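Local coordinates for SidF, inhibitor of growth family, member 3 (Legionella pneumophila subsp. pneumophila, PDB 4FYE), which is a phosphoinositide phosphatase, probably removing phosphate from phosphatidylinositol phosphates, here as its N-terminal catalytic domain, at residues A[69-73]-A[120-126]; A[127-133]-A[728-733]. The protein carries 1 engineered substitution. All blocks are in the same frame, centred on the assembly; numbering follows the deposited sequence.

From the N terminus, the chain passes through residues 69-73 into helix 71-92, returns along helix 98-119 and reaches 120-126. Interaction 1 closes this loop of 46 mostly helical residues. The chain then runs straight on into 127-133, where interaction 2 opens. That second loop spans nearly 600 residues and closes at 728-733, which leads into helix 733-741. The two contacts are in series, neither nested nor crossed. Their centres lie about 14 Å apart, and Pro69 touches Ala127, Leu129 and Phe733, which joins them. Together they tie the start of helix 71-92 and the loop between helices 98-119 and 136-163 to the segment leading into helix 733-741.

Interaction 1 (A[69-73]-A[120-126]); sequences PDVIQ and IPSDKAK
The capped N-terminal end of helix 71-92 meets the loop that follows helix 98-119, and Asp70 and Val71 lie against Ala125 and Lys126. Val71 N donates to Ala125 O at 3.0 Å, with a nearly straight N-H...O angle of 165°. Asp70 and Lys126 are the non-hydrogen-bonded pair of an antiparallel bridge, set between this bond and a probable one from Ala127 N to Pro69 O. A CA-H...O contact from Lys126 CA to Pro69 O, at 3.4 Å, lies beside it. Beyond the bridge, toward Ile120, the contact is apolar. Ile72 has an extended end, with CD1 anti to CA (chi2 174°), and this carries CD1 to 4.0 Å from Ala125 CB and 3.9 Å from Ile120 O. Val71 CG2 touches the CG2 methyl of Ile120 and the CB of Ala125. From helix 136-163, Phe141 and Leu145 touch Val71, and Gln144 and Val148 touch Ile120. The Asp70 side chain crosses Lys126 obliquely, with Asp70 OD2 3.8 Å from Lys126 CG. Lys126 NZ stays 5.8 Å from Asp70 OD2, so any attraction between the charges is probably modest. Asp70 OD1 accepts a weak capping bond from Gln73 N at 3.5 Å. Asp70 N also forms a hydrogen bond with Tyr34 OH. The arrangement is that of an Asp N-cap at a helix start, joined to a neighbouring loop by one isolated beta bridge.

Interaction 2 (A[127-133]-A[728-733]); sequences ADLFSSK and ADNGLF
Asn730 reaches into the turn formed by Asp128 to Ser131 and grips it with its amide. ND2 donates to Ser131 O at 2.6 Å, nearly along the C=O axis, with the acceptor 22° out of the amide plane. A second, weak bond runs from ND2 to Asp128 O at 3.0 Å, where the angle at hydrogen is only 123°. Asn730 CB points toward the 127-133 loop. CG sits between the backbone N and carbonyl carbon (chi1 63°), and this rotation, with a small chi2, places ND2 near the Ser131 and Asp128 carbonyls. Lys133 runs past Asn730 in the opposite direction, with CD 3.4 Å from Asn730 O. Leu129 crosses Asn730 at about a right angle and forks between two neighbours. Its CD2 meets Leu732 CB at 3.8 Å, and its CD1 meets the Phe733 ring at CD2. Ala127 CB packs on Leu732 CD1. The Phe130 ring meets Ala728 O at its edge, and Leu129 CB lies over one face of the ring.

Three Asx turns shape the two loops. Asp128 OD1 accepts from Phe130 N at 3.0 Å, approached from well above the carboxylate plane. Asp729 OD2 takes Gly731 N, and Asn730 OD1 takes Leu732 N at 3.1 Å. This last bond holds the Asn730 amide from its other end.

Salt bridges to more distant residues position the acids: Asp128 OD2 pairs with Arg63, and Asp729 OD1 with Arg655. Asn138 of helix 136-163 touches Asn730, Leu732 and Ala127, and its ND2 is a second weak donor to Asp128 O. From helix 701-712, Thr701 touches Leu129 and Asp729, and Ala705 touches Phe733.

Interaction 1 (A[69-73]-A[120-126])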
ATOM      1  N   PRO A  69      -4.159 -13.082  18.650  1.00 40.83           N
ATOM      2  CA  PRO A  69      -5.481 -13.666  18.171  1.00 39.79           C
ATOM      3  C   PRO A  69      -6.221 -14.351  19.253  1.00 42.59           C
ATOM      4  O   PRO A  69      -5.630 -15.061  20.082  1.00 41.31           O
ATOM      5  CB  PRO A  69      -5.094 -14.740  17.195  1.00 35.34           C
ATOM      6  CG  PRO A  69      -3.660 -14.481  16.895  1.00 36.25           C
ATOM      7  CD  PRO A  69      -3.022 -13.745  18.021  1.00 35.78           C
ATOM      8  N   ASP A  70      -7.527 -14.187  19.228  1.00 44.43           N
ATOM      9  CA  ASP A  70      -8.369 -14.872  20.171  1.00 41.73           C
ATOM     10  C   ASP A  70      -9.538 -15.506  19.401  1.00 40.91           C
ATOM     11  O   ASP A  70     -10.336 -14.756  18.821  1.00 42.28           O
ATOM     12  CB  ASP A  70      -8.873 -13.838  21.174  1.00 42.42           C
ATOM     13  CG  ASP A  70      -9.832 -14.464  22.224  1.00 49.66           C
ATOM     14  OD1 ASP A  70     -10.574 -15.424  21.882  1.00 46.64           O
ATOM     15  OD2 ASP A  70      -9.858 -13.997  23.381  1.00 54.04           O
ATOM     16  N   VAL A  71      -9.674 -16.836  19.376  1.00 41.10           N
ATOM     17  CA  VAL A  71     -10.689 -17.423  18.448  1.00 46.74           C
ATOM     18  C   VAL A  71     -12.155 -17.161  18.802  1.00 43.01           C
ATOM     19  O   VAL A  71     -13.012 -16.994  17.933  1.00 41.05           O
ATOM     20  CB  VAL A  71     -10.495 -18.908  18.090  1.00 51.97           C
ATOM     21  CG1 VAL A  71      -9.204 -19.097  17.341  1.00 58.53           C
ATOM     22  CG2 VAL A  71     -10.516 -19.790  19.299  1.00 52.19           C
ATOM     23  N   ILE A  72     -12.441 -17.059  20.078  1.00 43.10           N
ATOM     24  CA  ILE A  72     -13.764 -16.525  20.461  1.00 44.66           C
ATOM     25  C   ILE A  72     -14.133 -15.168  19.851  1.00 41.71           C
ATOM     26  O   ILE A  72     -15.209 -15.032  19.257  1.00 41.34           O
ATOM     27  CB  ILE A  72     -13.951 -16.499  21.965  1.00 45.32           C
ATOM     28  CG1 ILE A  72     -13.765 -17.934  22.458  1.00 45.16           C
ATOM     29  CG2 ILE A  72     -15.393 -16.032  22.310  1.00 41.70           C
ATOM     30  CD1 ILE A  72     -13.783 -18.012  23.985  1.00 45.52           C
ATOM     31  N   GLN A  73     -13.237 -14.196  19.983  1.00 42.44           N
ATOM     32  CA  GLN A  73     -13.454 -12.880  19.419  1.00 44.59           C
ATOM     33  C   GLN A  73     -13.602 -12.937  17.912  1.00 43.24           C
ATOM     34  O   GLN A  73     -14.496 -12.301  17.394  1.00 49.76           O
ATOM     35  CB  GLN A  73     -12.373 -11.876  19.815  1.00 44.03           C
ATOM     36  CG  GLN A  73     -12.249 -11.695  21.309  1.00 46.32           C
ATOM     37  CD  GLN A  73     -13.514 -11.136  21.893  1.00 51.42           C
ATOM     38  OE1 GLN A  73     -14.013 -10.098  21.421  1.00 57.92           O
ATOM     39  NE2 GLN A  73     -14.075 -11.830  22.893  1.00 49.22           N
ATOM     40  N   ILE A 120     -15.360 -23.712  24.070  1.00 56.94           N
ATOM     41  CA  ILE A 120     -13.997 -23.242  23.961  1.00 56.09           C
ATOM     42  C   ILE A 120     -13.610 -22.595  25.291  1.00 54.66           C
ATOM     43  O   ILE A 120     -14.154 -21.528  25.641  1.00 53.30           O
ATOM     44  CB  ILE A 120     -13.808 -22.244  22.797  1.00 56.17           C
ATOM     45  CG1 ILE A 120     -14.455 -22.758  21.485  1.00 53.26           C
ATOM     46  CG2 ILE A 120     -12.330 -21.979  22.572  1.00 50.32           C
ATOM     47  CD1 ILE A 120     -14.096 -24.194  21.108  1.00 52.60           C
ATOM     48  N   PRO A 121     -12.686 -23.241  26.044  1.00 54.80           N
ATOM     49  CA  PRO A 121     -12.198 -22.567  27.282  1.00 56.34           C
ATOM     50  C   PRO A 121     -11.383 -21.359  26.932  1.00 51.83           C
ATOM     51  O   PRO A 121     -10.606 -21.406  25.991  1.00 53.25           O
ATOM     52  CB  PRO A 121     -11.353 -23.637  28.000  1.00 52.92           C
ATOM     53  CG  PRO A 121     -11.087 -24.714  26.954  1.00 58.34           C
ATOM     54  CD  PRO A 121     -12.243 -24.658  25.972  1.00 55.78           C
ATOM     55  N   SER A 122     -11.610 -20.284  27.678  1.00 57.38           N
ATOM     56  CA  SER A 122     -11.042 -18.976  27.467  1.00 58.76           C
ATOM     57  C   SER A 122      -9.539 -18.950  27.313  1.00 59.60           C
ATOM     58  O   SER A 122      -9.015 -18.235  26.465  1.00 63.72           O
ATOM     59  CB  SER A 122     -11.434 -18.091  28.626  1.00 66.33           C
ATOM     60  OG  SER A 122     -12.622 -17.436  28.256  1.00 78.37           O
ATOM     61  N   ASP A 123      -8.869 -19.767  28.096  1.00 62.00           N
ATOM     62  CA  ASP A 123      -7.434 -19.734  28.148  1.00 71.69           C
ATOM     63  C   ASP A 123      -6.798 -20.629  27.108  1.00 73.36           C
ATOM     64  O   ASP A 123      -5.604 -20.494  26.861  1.00 88.17           O
ATOM     65  CB  ASP A 123      -6.926 -20.057  29.556  1.00 84.68           C
ATOM     66  CG  ASP A 123      -6.840 -18.798  30.439  1.00100.33           C
ATOM     67  OD1 ASP A 123      -6.529 -17.691  29.909  1.00107.43           O
ATOM     68  OD2 ASP A 123      -7.096 -18.910  31.656  1.00102.02           O
ATOM     69  N   LYS A 124      -7.557 -21.505  26.453  1.00 54.70           N
ATOM     70  CA  LYS A 124      -6.964 -22.132  25.302  1.00 47.75           C
ATOM     71  C   LYS A 124      -7.339 -21.349  24.042  1.00 49.34           C
ATOM     72  O   LYS A 124      -6.893 -21.665  22.955  1.00 50.71           O
ATOM     73  CB  LYS A 124      -7.329 -23.582  25.166  1.00 50.06           C
ATOM     74  CG  LYS A 124      -6.995 -24.509  26.340  1.00 54.00           C
ATOM     75  CD  LYS A 124      -7.549 -25.894  25.968  1.00 60.16           C
ATOM     76  CE  LYS A 124      -7.443 -26.949  27.068  1.00 67.46           C
ATOM     77  NZ  LYS A 124      -6.020 -27.129  27.469  1.00 73.78           N
ATOM     78  N   ALA A 125      -8.143 -20.307  24.175  1.00 52.22           N
ATOM     79  CA  ALA A 125      -8.645 -19.600  22.996  1.00 48.03           C
ATOM     80  C   ALA A 125      -7.631 -18.641  22.432  1.00 44.73           C
ATOM     81  O   ALA A 125      -7.807 -18.145  21.352  1.00 47.65           O
ATOM     82  CB  ALA A 125      -9.912 -18.837  23.354  1.00 50.28           C
ATOM     83  N   LYS A 126      -6.576 -18.341  23.161  1.00 48.76           N
ATOM     84  CA  LYS A 126      -5.705 -17.225  22.739  1.00 48.73           C
ATOM     85  C   LYS A 126      -4.414 -17.760  22.188  1.00 43.68           C
ATOM     86  O   LYS A 126      -3.884 -18.737  22.692  1.00 44.93           O
ATOM     87  CB  LYS A 126      -5.426 -16.212  23.872  1.00 50.41           C
ATOM     88  CG  LYS A 126      -6.681 -15.647  24.545  1.00 61.03           C
ATOM     89  CD  LYS A 126      -6.322 -14.472  25.473  1.00 69.24           C
ATOM     90  CE  LYS A 126      -6.927 -14.669  26.860  1.00 78.68           C
ATOM     91  NZ  LYS A 126      -6.273 -13.889  27.964  1.00 82.31           N
TER

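Interaction 2 (A[127-133]-A[728-733])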
ATOM      1  N   ALA A 127      -3.903 -17.121  21.146  1.00 39.03           N
ATOM      2  CA  ALA A 127      -2.632 -17.541  20.590  1.00 39.82           C
ATOM      3  C   ALA A 127      -1.573 -16.648  21.171  1.00 39.64           C
ATOM      4  O   ALA A 127      -1.884 -15.593  21.686  1.00 40.77           O
ATOM      5  CB  ALA A 127      -2.637 -17.417  19.077  1.00 37.09           C
ATOM      6  N   ASP A 128      -0.323 -17.087  21.106  1.00 40.44           N
ATOM      7  CA  ASP A 128       0.813 -16.220  21.312  1.00 41.01           C
ATOM      8  C   ASP A 128       1.621 -16.217  20.012  1.00 38.02           C
ATOM      9  O   ASP A 128       2.155 -17.265  19.570  1.00 42.27           O
ATOM     10  CB  ASP A 128       1.657 -16.687  22.468  1.00 39.59           C
ATOM     11  CG  ASP A 128       2.948 -15.810  22.649  1.00 51.18           C
ATOM     12  OD1 ASP A 128       3.049 -14.671  22.077  1.00 48.78           O
ATOM     13  OD2 ASP A 128       3.876 -16.266  23.377  1.00 52.66           O
ATOM     14  N   LEU A 129       1.656 -15.060  19.379  1.00 39.71           N
ATOM     15  CA  LEU A 129       2.311 -14.838  18.088  1.00 40.29           C
ATOM     16  C   LEU A 129       3.829 -14.832  18.206  1.00 44.33           C
ATOM     17  O   LEU A 129       4.509 -14.977  17.176  1.00 43.61           O
ATOM     18  CB  LEU A 129       1.973 -13.466  17.539  1.00 42.68           C
ATOM     19  CG  LEU A 129       0.609 -13.247  16.855  1.00 42.86           C
ATOM     20  CD1 LEU A 129       0.608 -11.901  16.171  1.00 33.88           C
ATOM     21  CD2 LEU A 129       0.211 -14.319  15.865  1.00 34.45           C
ATOM     22  N   PHE A 130       4.377 -14.735  19.422  1.00 36.48           N
ATOM     23  CA  PHE A 130       5.803 -14.419  19.483  1.00 37.72           C
ATOM     24  C   PHE A 130       6.527 -15.540  20.108  1.00 39.58           C
ATOM     25  O   PHE A 130       7.551 -15.389  20.657  1.00 43.47           O
ATOM     26  CB  PHE A 130       6.031 -13.157  20.267  1.00 37.01           C
ATOM     27  CG  PHE A 130       5.259 -12.019  19.703  1.00 42.32           C
ATOM     28  CD1 PHE A 130       5.465 -11.630  18.342  1.00 38.13           C
ATOM     29  CD2 PHE A 130       4.274 -11.370  20.463  1.00 37.26           C
ATOM     30  CE1 PHE A 130       4.718 -10.610  17.785  1.00 36.15           C
ATOM     31  CE2 PHE A 130       3.526 -10.347  19.894  1.00 38.77           C
ATOM     32  CZ  PHE A 130       3.765  -9.963  18.549  1.00 38.82           C
ATOM     33  N   SER A 131       5.966 -16.688  19.915  1.00 40.09           N
ATOM     34  CA  SER A 131       6.426 -17.904  20.450  1.00 40.80           C
ATOM     35  C   SER A 131       6.246 -18.938  19.344  1.00 43.98           C
ATOM     36  O   SER A 131       5.481 -18.724  18.359  1.00 47.69           O
ATOM     37  CB  SER A 131       5.324 -18.256  21.481  1.00 43.75           C
ATOM     38  OG  SER A 131       5.925 -19.069  22.349  1.00 43.01           O
ATOM     39  N   SER A 132       6.737 -20.130  19.563  1.00 41.12           N
ATOM     40  CA  SER A 132       6.564 -21.168  18.555  1.00 44.28           C
ATOM     41  C   SER A 132       5.133 -21.684  18.325  1.00 43.02           C
ATOM     42  O   SER A 132       4.392 -21.934  19.278  1.00 46.24           O
ATOM     43  CB  SER A 132       7.513 -22.319  18.849  1.00 41.79           C
ATOM     44  OG  SER A 132       6.985 -23.451  18.234  1.00 46.23           O
ATOM     45  N   LYS A 133       4.745 -21.953  17.078  1.00 46.85           N
ATOM     46  CA  LYS A 133       3.357 -22.332  16.816  1.00 43.62           C
ATOM     47  C   LYS A 133       3.235 -23.720  17.341  1.00 47.60           C
ATOM     48  O   LYS A 133       2.112 -24.322  17.427  1.00 50.17           O
ATOM     49  CB  LYS A 133       3.066 -22.448  15.340  1.00 50.50           C
ATOM     50  CG  LYS A 133       3.378 -21.288  14.423  1.00 55.66           C
ATOM     51  CD  LYS A 133       2.940 -21.739  13.042  1.00 56.84           C
ATOM     52  CE  LYS A 133       3.990 -22.662  12.451  1.00 59.20           C
ATOM     53  NZ  LYS A 133       4.725 -21.965  11.360  1.00 76.09           N
ATOM     54  N   ALA A 728       9.057 -11.177  13.686  1.00 38.23           N
ATOM     55  CA  ALA A 728       8.826 -11.387  15.105  1.00 40.12           C
ATOM     56  C   ALA A 728       7.715 -12.404  15.328  1.00 42.40           C
ATOM     57  O   ALA A 728       7.790 -13.248  16.227  1.00 41.92           O
ATOM     58  CB  ALA A 728       8.469 -10.086  15.763  1.00 36.21           C
ATOM     59  N   ASP A 729       6.693 -12.384  14.490  1.00 39.59           N
ATOM     60  CA  ASP A 729       5.514 -13.222  14.762  1.00 34.56           C
ATOM     61  C   ASP A 729       5.578 -14.593  13.999  1.00 40.51           C
ATOM     62  O   ASP A 729       6.392 -14.818  13.124  1.00 42.97           O
ATOM     63  CB  ASP A 729       4.248 -12.502  14.376  1.00 33.10           C
ATOM     64  CG  ASP A 729       4.065 -12.485  12.886  1.00 38.07           C
ATOM     65  OD1 ASP A 729       4.831 -11.729  12.256  1.00 43.73           O
ATOM     66  OD2 ASP A 729       3.260 -13.291  12.325  1.00 48.62           O
ATOM     67  N   ASN A 730       4.690 -15.507  14.334  1.00 41.80           N
ATOM     68  CA  ASN A 730       4.815 -16.836  13.849  1.00 36.94           C
ATOM     69  C   ASN A 730       3.684 -17.189  12.823  1.00 40.02           C
ATOM     70  O   ASN A 730       3.454 -18.365  12.561  1.00 41.11           O
ATOM     71  CB  ASN A 730       4.741 -17.743  15.044  1.00 34.74           C
ATOM     72  CG  ASN A 730       3.367 -17.678  15.812  1.00 36.74           C
ATOM     73  OD1 ASN A 730       2.394 -17.098  15.358  1.00 37.29           O
ATOM     74  ND2 ASN A 730       3.301 -18.339  16.966  1.00 34.15           N
ATOM     75  N   GLY A 731       2.967 -16.172  12.322  1.00 36.08           N
ATOM     76  CA  GLY A 731       1.968 -16.304  11.264  1.00 31.06           C
ATOM     77  C   GLY A 731       0.594 -16.762  11.726  1.00 35.90           C
ATOM     78  O   GLY A 731      -0.295 -16.923  10.908  1.00 40.20           O
ATOM     79  N   LEU A 732       0.364 -16.977  13.024  1.00 34.20           N
ATOM     80  CA  LEU A 732      -0.948 -17.510  13.448  1.00 36.88           C
ATOM     81  C   LEU A 732      -2.200 -16.701  13.068  1.00 37.82           C
ATOM     82  O   LEU A 732      -3.333 -17.256  13.024  1.00 40.37           O
ATOM     83  CB  LEU A 732      -0.965 -17.827  14.949  1.00 38.27           C
ATOM     84  CG  LEU A 732      -0.225 -19.132  15.278  1.00 45.13           C
ATOM     85  CD1 LEU A 732      -0.317 -19.402  16.780  1.00 45.52           C
ATOM     86  CD2 LEU A 732      -0.826 -20.279  14.475  1.00 45.41           C
ATOM     87  N   PHE A 733      -2.055 -15.393  12.881  1.00 32.85           N
ATOM     88  CA  PHE A 733      -3.127 -14.620  12.275  1.00 33.22           C
ATOM     89  C   PHE A 733      -3.559 -15.178  10.920  1.00 37.26           C
ATOM     90  O   PHE A 733      -4.724 -14.989  10.546  1.00 38.54           O
ATOM     91  CB  PHE A 733      -2.859 -13.085  12.257  1.00 34.23           C
ATOM     92  CG  PHE A 733      -3.434 -12.367  13.474  1.00 35.81           C
ATOM     93  CD1 PHE A 733      -4.772 -12.494  13.792  1.00 35.49           C
ATOM     94  CD2 PHE A 733      -2.636 -11.572  14.286  1.00 40.46           C
ATOM     95  CE1 PHE A 733      -5.331 -11.845  14.892  1.00 43.88           C
ATOM     96  CE2 PHE A 733      -3.184 -10.904  15.390  1.00 42.68           C
ATOM     97  CZ  PHE A 733      -4.536 -11.048  15.700  1.00 40.65           C
TER